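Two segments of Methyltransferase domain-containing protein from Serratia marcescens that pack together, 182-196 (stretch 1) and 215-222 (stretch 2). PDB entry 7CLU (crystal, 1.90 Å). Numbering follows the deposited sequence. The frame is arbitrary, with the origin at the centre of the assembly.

Stretch 1, residues 182-196: LPMAIADAYPGIALA
Stretch 2, residues 215-222: GYGERIDV

Stretch 1 enters as a helix from Leu182, passes through a type I turn from Tyr190 to Ile193 and leaves as a strand at Ala194–Ala196. Stretch 2 begins at Gly215 (phi 97°), which closes a preceding helix in a Schellman motif; Gly217–Arg219 keep helical phi/psi before the chain extends into Asp221 and Val222. The strands run parallel, with Ala196 paired to Asp221 (CA–CA 4.4 Å) and their side chains on the same sheet face.

Backbone pairing rests on Asp221 N donating to Leu195 O (3.0 Å, 164°). CA-H...O contacts supplement it, from Ile220 CA to Leu195 O (3.6 Å) and from Ala196 CA to Asp221 O (3.1 Å).

Arg219 (t, p, t, chi4 78°) starts sideways, but its end reaches the turn, where the guanidinium satisfies carbonyls near its plane. Arg219 NH2 and NH1 both donate to Ile193 O, at 2.8 and 3.0 Å, and Arg219 NH2 adds a weak bond to Tyr190 O (3.1 Å). Ala187 CB and Leu195 CD1 lie over the guanidinium, the latter 3.6 Å from Arg219 NH1.

Tyr216 (m, chi2 76°) points toward the helix, and its OH donates a very short 2.3 Å hydrogen bond to Asp188 OD1 (Asp188 m, chi2 -24°). Met184 (m, t, m) covers a face of the ring, its CG 3.8 Å and its SD 4.4 Å from the Tyr216 ring centroid; Ala187 CB sits at the edge, 4.0 Å from Tyr216 CE2.

Ile220 (m, t) fills the space between helix and strand: its CD1 lies 4.0 Å from Pro183 CB and 3.8 Å from Met184 CG, and its CG1 4.1 Å from CB of Leu195 (m, t).

Water extends the polar contacts, one molecule linking Ala187 O (2.5 Å) with Arg219 NE (2.8 Å), another Leu195 N (2.9 Å) with Arg219 O (2.7 Å).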

ATOM      1  N   LEU A 182      -9.504  11.934  26.656  1.00 26.41           N
ATOM      2  CA  LEU A 182      -9.489  10.965  27.744  1.00 26.98           C
ATOM      3  C   LEU A 182      -9.895  11.605  29.063  1.00 28.82           C
ATOM      4  O   LEU A 182     -10.810  11.079  29.719  1.00 24.49           O
ATOM      5  CB  LEU A 182      -8.125  10.280  27.820  1.00 27.93           C
ATOM      6  CG  LEU A 182      -7.799   9.460  29.069  1.00 28.90           C
ATOM      7  CD1 LEU A 182      -8.808   8.365  29.266  1.00 23.73           C
ATOM      8  CD2 LEU A 182      -6.361   8.881  28.930  1.00 25.20           C
ATOM      9  N   PRO A 183      -9.304  12.723  29.509  1.00 26.61           N
ATOM     10  CA  PRO A 183      -9.781  13.302  30.777  1.00 26.38           C
ATOM     11  C   PRO A 183     -11.214  13.806  30.704  1.00 26.08           C
ATOM     12  O   PRO A 183     -11.890  13.842  31.737  1.00 23.01           O
ATOM     13  CB  PRO A 183      -8.779  14.434  31.062  1.00 29.34           C
ATOM     14  CG  PRO A 183      -8.086  14.682  29.779  1.00 30.67           C
ATOM     15  CD  PRO A 183      -8.076  13.393  29.037  1.00 27.11           C
ATOM     16  N   MET A 184     -11.716  14.175  29.522  1.00 23.43           N
ATOM     17  CA  MET A 184     -13.146  14.456  29.402  1.00 24.71           C
ATOM     18  C   MET A 184     -13.979  13.211  29.707  1.00 24.60           C
ATOM     19  O   MET A 184     -14.952  13.272  30.470  1.00 27.99           O
ATOM     20  CB  MET A 184     -13.467  15.000  28.006  1.00 26.91           C
ATOM     21  CG  MET A 184     -13.098  16.452  27.859  1.00 27.85           C
ATOM     22  SD  MET A 184     -13.364  17.163  26.228  1.00 35.20           S
ATOM     23  CE  MET A 184     -12.617  15.970  25.183  1.00 35.43           C
ATOM     24  N   ALA A 185     -13.607  12.062  29.130  1.00 24.78           N
ATOM     25  CA  ALA A 185     -14.367  10.842  29.382  1.00 27.87           C
ATOM     26  C   ALA A 185     -14.292  10.445  30.851  1.00 30.42           C
ATOM     27  O   ALA A 185     -15.277   9.954  31.423  1.00 23.75           O
ATOM     28  CB  ALA A 185     -13.871   9.710  28.486  1.00 28.45           C
ATOM     29  N   ILE A 186     -13.135  10.677  31.485  1.00 26.00           N
ATOM     30  CA  ILE A 186     -13.001  10.407  32.913  1.00 28.25           C
ATOM     31  C   ILE A 186     -13.945  11.299  33.704  1.00 28.83           C
ATOM     32  O   ILE A 186     -14.729  10.815  34.527  1.00 30.18           O
ATOM     33  CB  ILE A 186     -11.539  10.579  33.365  1.00 26.46           C
ATOM     34  CG1 ILE A 186     -10.637   9.596  32.619  1.00 27.64           C
ATOM     35  CG2 ILE A 186     -11.418  10.359  34.859  1.00 27.90           C
ATOM     36  CD1 ILE A 186      -9.146   9.895  32.776  1.00 25.51           C
ATOM     37  N   ALA A 187     -13.915  12.613  33.434  1.00 23.59           N
ATOM     38  CA  ALA A 187     -14.819  13.558  34.095  1.00 23.24           C
ATOM     39  C   ALA A 187     -16.276  13.157  33.944  1.00 30.55           C
ATOM     40  O   ALA A 187     -17.085  13.364  34.862  1.00 29.68           O
ATOM     41  CB  ALA A 187     -14.647  14.968  33.525  1.00 25.08           C
ATOM     42  N   ASP A 188     -16.644  12.637  32.770  1.00 25.62           N
ATOM     43  CA  ASP A 188     -18.042  12.300  32.525  1.00 28.09           C
ATOM     44  C   ASP A 188     -18.507  11.127  33.384  1.00 29.39           C
ATOM     45  O   ASP A 188     -19.711  11.002  33.647  1.00 32.76           O
ATOM     46  CB  ASP A 188     -18.262  11.977  31.046  1.00 27.86           C
ATOM     47  CG  ASP A 188     -17.955  13.157  30.121  1.00 27.05           C
ATOM     48  OD1 ASP A 188     -18.005  14.329  30.549  1.00 24.81           O
ATOM     49  OD2 ASP A 188     -17.680  12.893  28.943  1.00 31.55           O
ATOM     50  N   ALA A 189     -17.577  10.278  33.832  1.00 27.68           N
ATOM     51  CA  ALA A 189     -17.887   9.064  34.576  1.00 34.26           C
ATOM     52  C   ALA A 189     -17.415   9.097  36.025  1.00 35.68           C
ATOM     53  O   ALA A 189     -17.836   8.241  36.812  1.00 29.05           O
ATOM     54  CB  ALA A 189     -17.264   7.849  33.869  1.00 31.69           C
ATOM     55  N   TYR A 190     -16.565  10.057  36.396  1.00 29.66           N
ATOM     56  CA  TYR A 190     -15.954  10.103  37.725  1.00 32.22           C
ATOM     57  C   TYR A 190     -15.967  11.537  38.229  1.00 33.80           C
ATOM     58  O   TYR A 190     -15.019  12.298  37.999  1.00 34.69           O
ATOM     59  CB  TYR A 190     -14.525   9.565  37.694  1.00 31.64           C
ATOM     60  CG  TYR A 190     -14.402   8.092  37.346  1.00 35.73           C
ATOM     61  CD1 TYR A 190     -14.412   7.112  38.339  1.00 36.47           C
ATOM     62  CD2 TYR A 190     -14.255   7.685  36.029  1.00 32.54           C
ATOM     63  CE1 TYR A 190     -14.281   5.765  38.022  1.00 37.17           C
ATOM     64  CE2 TYR A 190     -14.123   6.348  35.701  1.00 33.93           C
ATOM     65  CZ  TYR A 190     -14.131   5.392  36.697  1.00 37.13           C
ATOM     66  OH  TYR A 190     -13.995   4.065  36.356  1.00 39.83           O
ATOM     67  N   PRO A 191     -17.020  11.935  38.953  1.00 36.44           N
ATOM     68  CA  PRO A 191     -17.222  13.369  39.230  1.00 33.71           C
ATOM     69  C   PRO A 191     -16.285  13.953  40.271  1.00 32.04           C
ATOM     70  O   PRO A 191     -16.182  15.180  40.357  1.00 38.47           O
ATOM     71  CB  PRO A 191     -18.677  13.427  39.712  1.00 34.90           C
ATOM     72  CG  PRO A 191     -18.928  12.074  40.292  1.00 29.07           C
ATOM     73  CD  PRO A 191     -18.126  11.105  39.470  1.00 33.75           C
ATOM     74  N   GLY A 192     -15.621  13.143  41.077  1.00 29.27           N
ATOM     75  CA  GLY A 192     -14.846  13.690  42.168  1.00 34.32           C
ATOM     76  C   GLY A 192     -13.346  13.745  41.981  1.00 35.98           C
ATOM     77  O   GLY A 192     -12.649  14.237  42.875  1.00 34.97           O
ATOM     78  N   ILE A 193     -12.816  13.266  40.854  1.00 32.59           N
ATOM     79  CA  ILE A 193     -11.371  13.179  40.677  1.00 32.67           C
ATOM     80  C   ILE A 193     -10.862  14.461  40.024  1.00 33.99           C
ATOM     81  O   ILE A 193     -11.487  14.992  39.098  1.00 31.41           O
ATOM     82  CB  ILE A 193     -10.987  11.928  39.860  1.00 30.04           C
ATOM     83  CG1 ILE A 193      -9.460  11.812  39.760  1.00 25.27           C
ATOM     84  CG2 ILE A 193     -11.641  11.950  38.469  1.00 30.76           C
ATOM     85  CD1 ILE A 193      -8.974  10.680  38.882  1.00 27.10           C
ATOM     86  N   ALA A 194      -9.742  14.981  40.534  1.00 28.32           N
ATOM     87  CA  ALA A 194      -9.131  16.158  39.935  1.00 29.72           C
ATOM     88  C   ALA A 194      -8.430  15.779  38.629  1.00 26.07           C
ATOM     89  O   ALA A 194      -7.927  14.664  38.465  1.00 24.67           O
ATOM     90  CB  ALA A 194      -8.139  16.798  40.909  1.00 25.84           C
ATOM     91  N   LEU A 195      -8.410  16.714  37.688  1.00 26.55           N
ATOM     92  CA  LEU A 195      -8.025  16.380  36.325  1.00 24.41           C
ATOM     93  C   LEU A 195      -7.177  17.483  35.712  1.00 27.73           C
ATOM     94  O   LEU A 195      -7.464  18.672  35.878  1.00 26.14           O
ATOM     95  CB  LEU A 195      -9.256  16.139  35.440  1.00 26.75           C
ATOM     96  CG  LEU A 195     -10.130  14.924  35.754  1.00 24.54           C
ATOM     97  CD1 LEU A 195     -11.385  14.959  34.882  1.00 27.82           C
ATOM     98  CD2 LEU A 195      -9.351  13.639  35.511  1.00 23.68           C
ATOM     99  N   ALA A 196      -6.175  17.070  34.945  1.00 24.99           N
ATOM    100  CA  ALA A 196      -5.239  18.015  34.357  1.00 28.96           C
ATOM    101  C   ALA A 196      -4.624  17.406  33.108  1.00 24.11           C
ATOM    102  O   ALA A 196      -4.538  16.185  32.962  1.00 25.19           O
ATOM    103  CB  ALA A 196      -4.134  18.411  35.345  1.00 25.05           C
ATOM    104  N   GLY A 215     -16.836  23.147  27.257  1.00 27.71           N
ATOM    105  CA  GLY A 215     -17.418  23.311  28.574  1.00 29.38           C
ATOM    106  C   GLY A 215     -16.619  22.706  29.709  1.00 32.20           C
ATOM    107  O   GLY A 215     -17.153  22.583  30.816  1.00 28.06           O
ATOM    108  N   TYR A 216     -15.355  22.335  29.474  1.00 26.13           N
ATOM    109  CA  TYR A 216     -14.536  21.613  30.437  1.00 24.78           C
ATOM    110  C   TYR A 216     -13.370  22.459  30.945  1.00 29.65           C
ATOM    111  O   TYR A 216     -12.451  21.920  31.571  1.00 28.14           O
ATOM    112  CB  TYR A 216     -14.007  20.307  29.820  1.00 25.31           C
ATOM    113  CG  TYR A 216     -15.047  19.216  29.672  1.00 28.67           C
ATOM    114  CD1 TYR A 216     -16.001  19.280  28.667  1.00 30.78           C
ATOM    115  CD2 TYR A 216     -15.090  18.136  30.551  1.00 24.85           C
ATOM    116  CE1 TYR A 216     -16.967  18.299  28.527  1.00 29.40           C
ATOM    117  CE2 TYR A 216     -16.057  17.152  30.426  1.00 27.83           C
ATOM    118  CZ  TYR A 216     -16.988  17.239  29.406  1.00 27.12           C
ATOM    119  OH  TYR A 216     -17.961  16.271  29.259  1.00 30.85           O
ATOM    120  N   GLY A 217     -13.389  23.767  30.686  1.00 30.79           N
ATOM    121  CA  GLY A 217     -12.253  24.613  31.032  1.00 33.77           C
ATOM    122  C   GLY A 217     -12.022  24.755  32.526  1.00 33.65           C
ATOM    123  O   GLY A 217     -10.892  25.002  32.965  1.00 33.44           O
ATOM    124  N   GLU A 218     -13.078  24.631  33.330  1.00 31.29           N
ATOM    125  CA  GLU A 218     -12.885  24.635  34.775  1.00 34.18           C
ATOM    126  C   GLU A 218     -12.691  23.240  35.340  1.00 34.17           C
ATOM    127  O   GLU A 218     -12.083  23.092  36.407  1.00 36.16           O
ATOM    128  CB  GLU A 218     -14.068  25.301  35.471  1.00 39.47           C
ATOM    129  CG  GLU A 218     -14.202  26.772  35.155  1.00 40.61           C
ATOM    130  CD  GLU A 218     -15.163  27.467  36.094  1.00 51.44           C
ATOM    131  OE1 GLU A 218     -15.055  28.706  36.231  1.00 59.83           O
ATOM    132  OE2 GLU A 218     -16.024  26.776  36.695  1.00 53.52           O
ATOM    133  N   ARG A 219     -13.178  22.218  34.644  1.00 25.62           N
ATOM    134  CA  ARG A 219     -13.088  20.848  35.129  1.00 28.90           C
ATOM    135  C   ARG A 219     -11.694  20.251  34.940  1.00 30.80           C
ATOM    136  O   ARG A 219     -11.273  19.397  35.734  1.00 29.93           O
ATOM    137  CB  ARG A 219     -14.133  19.990  34.406  1.00 27.88           C
ATOM    138  CG  ARG A 219     -14.225  18.557  34.887  1.00 29.71           C
ATOM    139  CD  ARG A 219     -14.925  18.457  36.239  1.00 31.07           C
ATOM    140  NE  ARG A 219     -14.927  17.082  36.737  1.00 32.59           N
ATOM    141  CZ  ARG A 219     -13.876  16.495  37.302  1.00 31.62           C
ATOM    142  NH1 ARG A 219     -12.735  17.166  37.444  1.00 29.31           N
ATOM    143  NH2 ARG A 219     -13.959  15.237  37.722  1.00 28.36           N
ATOM    144  N   ILE A 220     -10.976  20.670  33.898  1.00 27.98           N
ATOM    145  CA  ILE A 220      -9.705  20.066  33.501  1.00 26.63           C
ATOM    146  C   ILE A 220      -8.667  21.175  33.356  1.00 28.21           C
ATOM    147  O   ILE A 220      -8.799  22.046  32.487  1.00 27.56           O
ATOM    148  CB  ILE A 220      -9.843  19.272  32.187  1.00 29.46           C
ATOM    149  CG1 ILE A 220     -10.915  18.174  32.326  1.00 26.37           C
ATOM    150  CG2 ILE A 220      -8.502  18.677  31.754  1.00 25.79           C
ATOM    151  CD1 ILE A 220     -11.275  17.543  30.990  1.00 28.25           C
ATOM    152  N   ASP A 221      -7.646  21.153  34.206  1.00 25.57           N
ATOM    153  CA  ASP A 221      -6.599  22.164  34.117  1.00 27.37           C
ATOM    154  C   ASP A 221      -5.588  21.811  33.034  1.00 29.96           C
ATOM    155  O   ASP A 221      -5.319  20.639  32.754  1.00 26.30           O
ATOM    156  CB  ASP A 221      -5.868  22.316  35.450  1.00 28.59           C
ATOM    157  CG  ASP A 221      -6.754  22.879  36.545  1.00 36.41           C
ATOM    158  OD1 ASP A 221      -7.555  23.794  36.263  1.00 36.34           O
ATOM    159  OD2 ASP A 221      -6.643  22.400  37.692  1.00 44.84           O
ATOM    160  N   VAL A 222      -5.017  22.844  32.427  1.00 31.34           N
ATOM    161  CA  VAL A 222      -3.894  22.694  31.514  1.00 32.65           C
ATOM    162  C   VAL A 222      -2.680  23.281  32.208  1.00 33.30           C
ATOM    163  O   VAL A 222      -2.674  24.466  32.559  1.00 31.92           O
ATOM    164  CB  VAL A 222      -4.147  23.381  30.166  1.00 32.24           C
ATOM    165  CG1 VAL A 222      -3.039  23.032  29.180  1.00 36.07           C
ATOM    166  CG2 VAL A 222      -5.498  22.956  29.618  1.00 36.27           C
TER
HETATM  167  O   HOH W   1     -17.007  15.272  36.521  1.00 34.88           O
HETATM  168  O   HOH W   2     -17.072  14.514  27.082  1.00 33.27           O
HETATM  169  O   HOH W   3     -10.133  18.951  38.162  1.00 30.78           O
HETATM  170  O   HOH W   4      -6.685  19.659  38.014  1.00 38.57           O